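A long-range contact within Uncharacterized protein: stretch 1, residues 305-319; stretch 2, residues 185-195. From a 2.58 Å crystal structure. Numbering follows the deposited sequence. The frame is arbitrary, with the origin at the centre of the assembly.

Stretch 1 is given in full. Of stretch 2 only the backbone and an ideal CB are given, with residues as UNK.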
# COMPACT_ATOMS: atom_id res chain seq x y z
N SER A 305 -26.08 7.43 -7.39
CA SER A 305 -25.45 8.66 -7.92
C SER A 305 -23.93 8.62 -8.06
O SER A 305 -23.36 9.38 -8.83
CB SER A 305 -25.79 9.83 -7.00
OG SER A 305 -27.15 10.13 -7.14
N LEU A 306 -23.27 7.79 -7.25
CA LEU A 306 -21.85 7.61 -7.30
C LEU A 306 -21.54 6.18 -7.72
O LEU A 306 -22.32 5.29 -7.56
CB LEU A 306 -21.25 7.90 -5.95
CG LEU A 306 -21.34 9.37 -5.62
CD1 LEU A 306 -20.92 9.63 -4.17
CD2 LEU A 306 -20.50 10.17 -6.61
N PRO A 307 -20.38 5.97 -8.27
CA PRO A 307 -20.02 4.66 -8.80
C PRO A 307 -19.72 3.61 -7.75
O PRO A 307 -19.21 3.91 -6.68
CB PRO A 307 -18.78 4.96 -9.60
CG PRO A 307 -18.18 6.14 -8.90
CD PRO A 307 -19.31 6.98 -8.45
N GLN A 308 -20.03 2.36 -8.10
CA GLN A 308 -19.90 1.22 -7.20
C GLN A 308 -18.45 1.01 -6.72
O GLN A 308 -18.23 0.64 -5.58
CB GLN A 308 -20.46 -0.00 -7.89
CG GLN A 308 -20.63 -1.24 -7.04
CD GLN A 308 -21.12 -2.42 -7.87
OE1 GLN A 308 -20.99 -2.44 -9.10
NE2 GLN A 308 -21.69 -3.42 -7.20
N TRP A 309 -17.45 1.29 -7.55
CA TRP A 309 -16.09 1.22 -7.07
C TRP A 309 -15.84 2.13 -5.88
O TRP A 309 -15.01 1.82 -5.05
CB TRP A 309 -15.07 1.51 -8.17
CG TRP A 309 -15.01 2.87 -8.71
CD1 TRP A 309 -15.44 3.27 -9.93
CD2 TRP A 309 -14.43 4.01 -8.10
NE1 TRP A 309 -15.17 4.59 -10.12
CE2 TRP A 309 -14.55 5.07 -8.99
CE3 TRP A 309 -13.79 4.24 -6.87
CZ2 TRP A 309 -14.08 6.37 -8.69
CZ3 TRP A 309 -13.31 5.54 -6.58
CH2 TRP A 309 -13.45 6.57 -7.49
N TYR A 310 -16.53 3.25 -5.79
CA TYR A 310 -16.32 4.19 -4.70
C TYR A 310 -16.87 3.59 -3.43
O TYR A 310 -16.20 3.61 -2.39
CB TYR A 310 -17.00 5.52 -4.99
CG TYR A 310 -16.92 6.48 -3.88
CD1 TYR A 310 -15.70 7.06 -3.55
CD2 TYR A 310 -18.04 6.81 -3.13
CE1 TYR A 310 -15.60 7.95 -2.49
CE2 TYR A 310 -17.95 7.71 -2.07
CZ TYR A 310 -16.72 8.28 -1.75
OH TYR A 310 -16.57 9.17 -0.69
N TRP A 311 -18.06 3.00 -3.51
CA TRP A 311 -18.74 2.52 -2.28
C TRP A 311 -18.05 1.34 -1.59
O TRP A 311 -18.24 1.12 -0.41
CB TRP A 311 -20.22 2.16 -2.56
CG TRP A 311 -21.09 3.33 -3.02
CD1 TRP A 311 -21.73 3.42 -4.20
CD2 TRP A 311 -21.39 4.53 -2.30
NE1 TRP A 311 -22.41 4.61 -4.27
CE2 TRP A 311 -22.22 5.30 -3.11
CE3 TRP A 311 -21.06 5.01 -1.04
CZ2 TRP A 311 -22.71 6.53 -2.71
CZ3 TRP A 311 -21.56 6.24 -0.64
CH2 TRP A 311 -22.38 6.97 -1.46
N VAL A 312 -17.27 0.56 -2.31
CA VAL A 312 -16.53 -0.54 -1.68
C VAL A 312 -15.24 -0.08 -0.95
O VAL A 312 -14.65 -0.82 -0.13
CB VAL A 312 -16.24 -1.67 -2.68
CG1 VAL A 312 -17.54 -2.20 -3.25
CG2 VAL A 312 -15.34 -1.19 -3.79
N LEU A 313 -14.81 1.15 -1.21
CA LEU A 313 -13.67 1.64 -0.49
C LEU A 313 -13.97 1.58 1.00
O LEU A 313 -15.09 1.77 1.39
CB LEU A 313 -13.33 3.07 -0.91
CG LEU A 313 -12.81 3.27 -2.31
CD1 LEU A 313 -12.55 4.74 -2.54
CD2 LEU A 313 -11.54 2.49 -2.52
N SER A 314 -12.97 1.26 1.82
CA SER A 314 -13.05 1.37 3.24
C SER A 314 -13.27 2.81 3.60
O SER A 314 -13.04 3.72 2.81
CB SER A 314 -11.75 0.92 3.87
OG SER A 314 -10.69 1.85 3.65
N GLU A 315 -13.69 3.04 4.82
CA GLU A 315 -14.01 4.38 5.19
C GLU A 315 -12.75 5.28 5.23
O GLU A 315 -12.77 6.45 4.87
CB GLU A 315 -14.72 4.38 6.54
CG GLU A 315 -15.23 5.76 6.89
CD GLU A 315 -15.69 5.89 8.32
OE1 GLU A 315 -16.85 6.31 8.49
OE2 GLU A 315 -14.90 5.62 9.26
N HIS A 316 -11.66 4.72 5.71
CA HIS A 316 -10.43 5.48 5.73
C HIS A 316 -9.96 5.85 4.31
O HIS A 316 -9.52 6.99 4.07
CB HIS A 316 -9.34 4.80 6.61
CG HIS A 316 -8.89 3.47 6.13
ND1 HIS A 316 -9.39 2.29 6.64
CD2 HIS A 316 -7.99 3.11 5.19
CE1 HIS A 316 -8.83 1.27 6.02
NE2 HIS A 316 -7.98 1.74 5.13
N GLN A 317 -10.09 4.93 3.36
CA GLN A 317 -9.67 5.26 2.02
C GLN A 317 -10.47 6.50 1.56
O GLN A 317 -9.93 7.38 0.91
CB GLN A 317 -9.89 4.08 1.04
CG GLN A 317 -8.90 2.93 1.20
CD GLN A 317 -7.85 2.83 0.11
OE1 GLN A 317 -7.98 3.32 -1.02
NE2 GLN A 317 -6.80 2.16 0.45
N GLN A 318 -11.75 6.55 1.90
CA GLN A 318 -12.65 7.60 1.40
C GLN A 318 -12.22 8.95 1.95
O GLN A 318 -12.13 9.92 1.20
CB GLN A 318 -14.10 7.29 1.67
CG GLN A 318 -14.51 5.92 1.15
CD GLN A 318 -16.00 5.64 1.20
OE1 GLN A 318 -16.63 5.57 2.25
NE2 GLN A 318 -16.56 5.45 0.06
N PHE A 319 -11.87 8.98 3.23
CA PHE A 319 -11.34 10.20 3.82
C PHE A 319 -10.02 10.55 3.20
O PHE A 319 -9.75 11.72 2.99
CB PHE A 319 -11.16 10.10 5.33
CG PHE A 319 -12.42 10.32 6.13
CD1 PHE A 319 -12.96 11.58 6.27
CD2 PHE A 319 -13.03 9.26 6.78
CE1 PHE A 319 -14.09 11.80 7.04
CE2 PHE A 319 -14.16 9.47 7.55
CZ PHE A 319 -14.68 10.74 7.69
N UNK A 185 -19.98 16.24 -1.63
CA UNK A 185 -19.28 16.38 -0.35
C UNK A 185 -18.85 15.04 0.25
O UNK A 185 -19.01 14.85 1.44
CB UNK A 185 -20.18 17.12 0.65
N UNK A 186 -18.32 14.13 -0.56
CA UNK A 186 -17.58 13.00 -0.02
C UNK A 186 -18.42 12.14 0.90
O UNK A 186 -17.99 11.83 2.02
CB UNK A 186 -16.34 13.50 0.73
N UNK A 187 -19.62 11.72 0.44
CA UNK A 187 -20.37 10.81 1.30
C UNK A 187 -19.60 9.50 1.52
O UNK A 187 -18.87 9.06 0.64
CB UNK A 187 -21.74 10.52 0.69
N UNK A 188 -19.75 8.95 2.70
CA UNK A 188 -19.07 7.75 3.10
C UNK A 188 -19.98 6.56 3.03
O UNK A 188 -21.19 6.68 3.06
CB UNK A 188 -18.50 7.90 4.51
N UNK A 189 -19.39 5.39 2.94
CA UNK A 189 -20.23 4.23 2.75
C UNK A 189 -20.94 3.95 4.07
O UNK A 189 -20.30 3.94 5.10
CB UNK A 189 -19.42 3.02 2.28
N UNK A 190 -22.27 3.80 4.04
CA UNK A 190 -22.89 3.43 5.29
C UNK A 190 -22.82 1.93 5.48
O UNK A 190 -22.96 1.16 4.49
CB UNK A 190 -24.34 3.91 5.34
N UNK A 191 -22.66 1.52 6.75
CA UNK A 191 -22.57 0.10 7.16
C UNK A 191 -23.55 -0.87 6.52
O UNK A 191 -23.19 -1.99 6.17
CB UNK A 191 -22.76 0.01 8.68
N UNK A 192 -24.79 -0.44 6.38
CA UNK A 192 -25.81 -1.30 5.81
C UNK A 192 -25.50 -1.71 4.41
O UNK A 192 -25.93 -2.79 3.97
CB UNK A 192 -27.17 -0.61 5.85
N UNK A 193 -24.76 -0.86 3.70
CA UNK A 193 -24.41 -1.14 2.29
C UNK A 193 -23.31 -2.14 2.21
O UNK A 193 -23.32 -3.03 1.36
CB UNK A 193 -24.00 0.14 1.55
N UNK A 194 -22.36 -2.00 3.14
CA UNK A 194 -21.29 -2.95 3.26
C UNK A 194 -21.78 -4.33 3.59
O UNK A 194 -21.25 -5.28 3.07
CB UNK A 194 -20.29 -2.49 4.32
N UNK A 195 -22.80 -4.43 4.45
CA UNK A 195 -23.33 -5.73 4.87
C UNK A 195 -24.15 -6.48 3.79
O UNK A 195 -24.45 -7.63 3.98
CB UNK A 195 -24.21 -5.52 6.11

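Position 185 has positive phi and psi (59/43), and its ideal CB has nothing of stretch 1 within 5.5 Å. Glycine or asparagine tolerates such angles best. The residue is Lys185, which does not touch stretch 1.

Position 186 also has positive phi (60/50). Its CB points sideways, 4.6 Å from Tyr310 OH. Glycine, asparagine or a larger side chain running past the hydroxyl could fit. The residue is Tyr186. The closest approach is 3.8 Å from Tyr186 C to Tyr310 OH.

Position 187 has phi/psi of -62/146, which proline can adopt. The ideal CB lies 4.2 Å from Trp311 CH2 and 5.0 Å from Leu306 CD1, so a compact apolar side chain such as proline, valine or alanine would suit. The residue is Pro187. Its CG packs 3.5 Å from Leu306 CD1 and 3.9 Å from Trp311 CH2. Its carbonyl is also used: Tyr310 OH donates to Pro187 O at 2.7 Å, with the oxygen near the plane of the tyrosine ring.

At 188 the CB points away overall, yet it sits 3.7 Å from Gln318 OE1 and 4.6 Å from Glu315 CG. Phe319 offers an aromatic ring farther along. A long, flexible side chain could reach it, and lysine, arginine or methionine would all be plausible. The residue is Lys188. Its chain passes Gln318, with CD 3.7 Å from Gln318 CB. CE then lies over a face of the Phe319 ring, 3.6 Å from Phe319 CE1. NZ makes a cation-pi contact with the same ring and donates to Tyr186 O at 2.7 Å.

Position 189 faces stretch 1 directly. Its CB is 3.5 Å from Trp311 O and 3.8 Å from Gln318 OE1. There is little space and an acceptor close by, so a small hydroxyl side chain, serine or threonine, fits best. The residue is Thr189. OG1 donates to Trp311 O at 2.7 Å and accepts a weak bond from Gln318 NE2 at 3.2 Å. The backbone Thr189 N donates to Gln318 OE1 at 2.9 Å, so the glutamine amide binds this residue through both its ends.

Position 190 points away and precedes a helix. Serine, aspartate or proline would serve. It is Pro190.

Position 191 begins the helix, out of reach. A CB would have room, so many residues are possible. It is Gly191.

Position 192 is also out of reach and open in type. It is Trp192.

At 193 the CB points toward stretch 1, but nothing lies within 5.5 Å. A medium apolar side chain could span the gap to Trp311. Leu193 does so, with CD2 4.1 Å from Trp311 CG.

Position 194 points sideways, with nothing near its CB. The carbonyl of Leu313 lies farther off, so a long donor, arginine or lysine, would suit. Arg194 reaches it: NH1 and NH2 donate to Leu313 O at 2.9 and 2.8 Å.

Position 195 is out of reach and unconstrained. It is Asp195.

Stretch 2 (185-195) KYPKTPGWLRD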
# COMPACT_ATOMS: atom_id res chain seq x y z
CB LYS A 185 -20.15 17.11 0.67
CG LYS A 185 -21.06 18.14 0.04
CD LYS A 185 -20.67 19.56 0.36
CE LYS A 185 -21.58 20.50 -0.43
NZ LYS A 185 -22.14 21.57 0.43
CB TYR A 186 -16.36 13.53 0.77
CG TYR A 186 -15.60 14.59 0.02
CD1 TYR A 186 -14.80 14.25 -1.06
CD2 TYR A 186 -15.70 15.94 0.35
CE1 TYR A 186 -14.10 15.22 -1.77
CE2 TYR A 186 -15.01 16.91 -0.36
CZ TYR A 186 -14.19 16.54 -1.43
OH TYR A 186 -13.50 17.46 -2.21
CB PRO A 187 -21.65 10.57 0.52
CG PRO A 187 -21.23 10.67 -0.88
CD PRO A 187 -20.17 11.75 -0.92
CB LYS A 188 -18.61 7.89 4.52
CG LYS A 188 -17.73 9.10 4.77
CD LYS A 188 -16.56 9.14 3.80
CE LYS A 188 -15.59 10.23 4.20
NZ LYS A 188 -16.19 11.58 4.01
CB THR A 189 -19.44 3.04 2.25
OG1 THR A 189 -18.80 3.40 1.01
CG2 THR A 189 -20.41 1.87 2.06
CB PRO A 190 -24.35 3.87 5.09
CG PRO A 190 -24.59 3.85 3.61
CD PRO A 190 -23.24 3.85 2.93
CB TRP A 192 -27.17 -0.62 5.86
CG TRP A 192 -27.38 0.59 5.00
CD1 TRP A 192 -27.34 1.91 5.39
CD2 TRP A 192 -27.83 0.59 3.62
NE1 TRP A 192 -27.70 2.73 4.31
CE2 TRP A 192 -28.01 1.94 3.23
CE3 TRP A 192 -28.08 -0.43 2.69
CZ2 TRP A 192 -28.39 2.30 1.94
CZ3 TRP A 192 -28.46 -0.08 1.38
CH2 TRP A 192 -28.61 1.27 1.02
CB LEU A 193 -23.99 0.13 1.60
CG LEU A 193 -23.85 0.11 0.08
CD1 LEU A 193 -25.05 -0.47 -0.67
CD2 LEU A 193 -23.61 1.53 -0.33
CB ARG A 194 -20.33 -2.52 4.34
CG ARG A 194 -19.50 -1.32 3.95
CD ARG A 194 -18.39 -1.10 4.96
NE ARG A 194 -17.81 0.24 4.82
CZ ARG A 194 -17.01 0.63 3.82
NH1 ARG A 194 -16.70 -0.20 2.83
NH2 ARG A 194 -16.52 1.85 3.80
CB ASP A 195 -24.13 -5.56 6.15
CG ASP A 195 -23.27 -5.06 7.33
OD1 ASP A 195 -22.01 -5.05 7.25
OD2 ASP A 195 -23.86 -4.68 8.36
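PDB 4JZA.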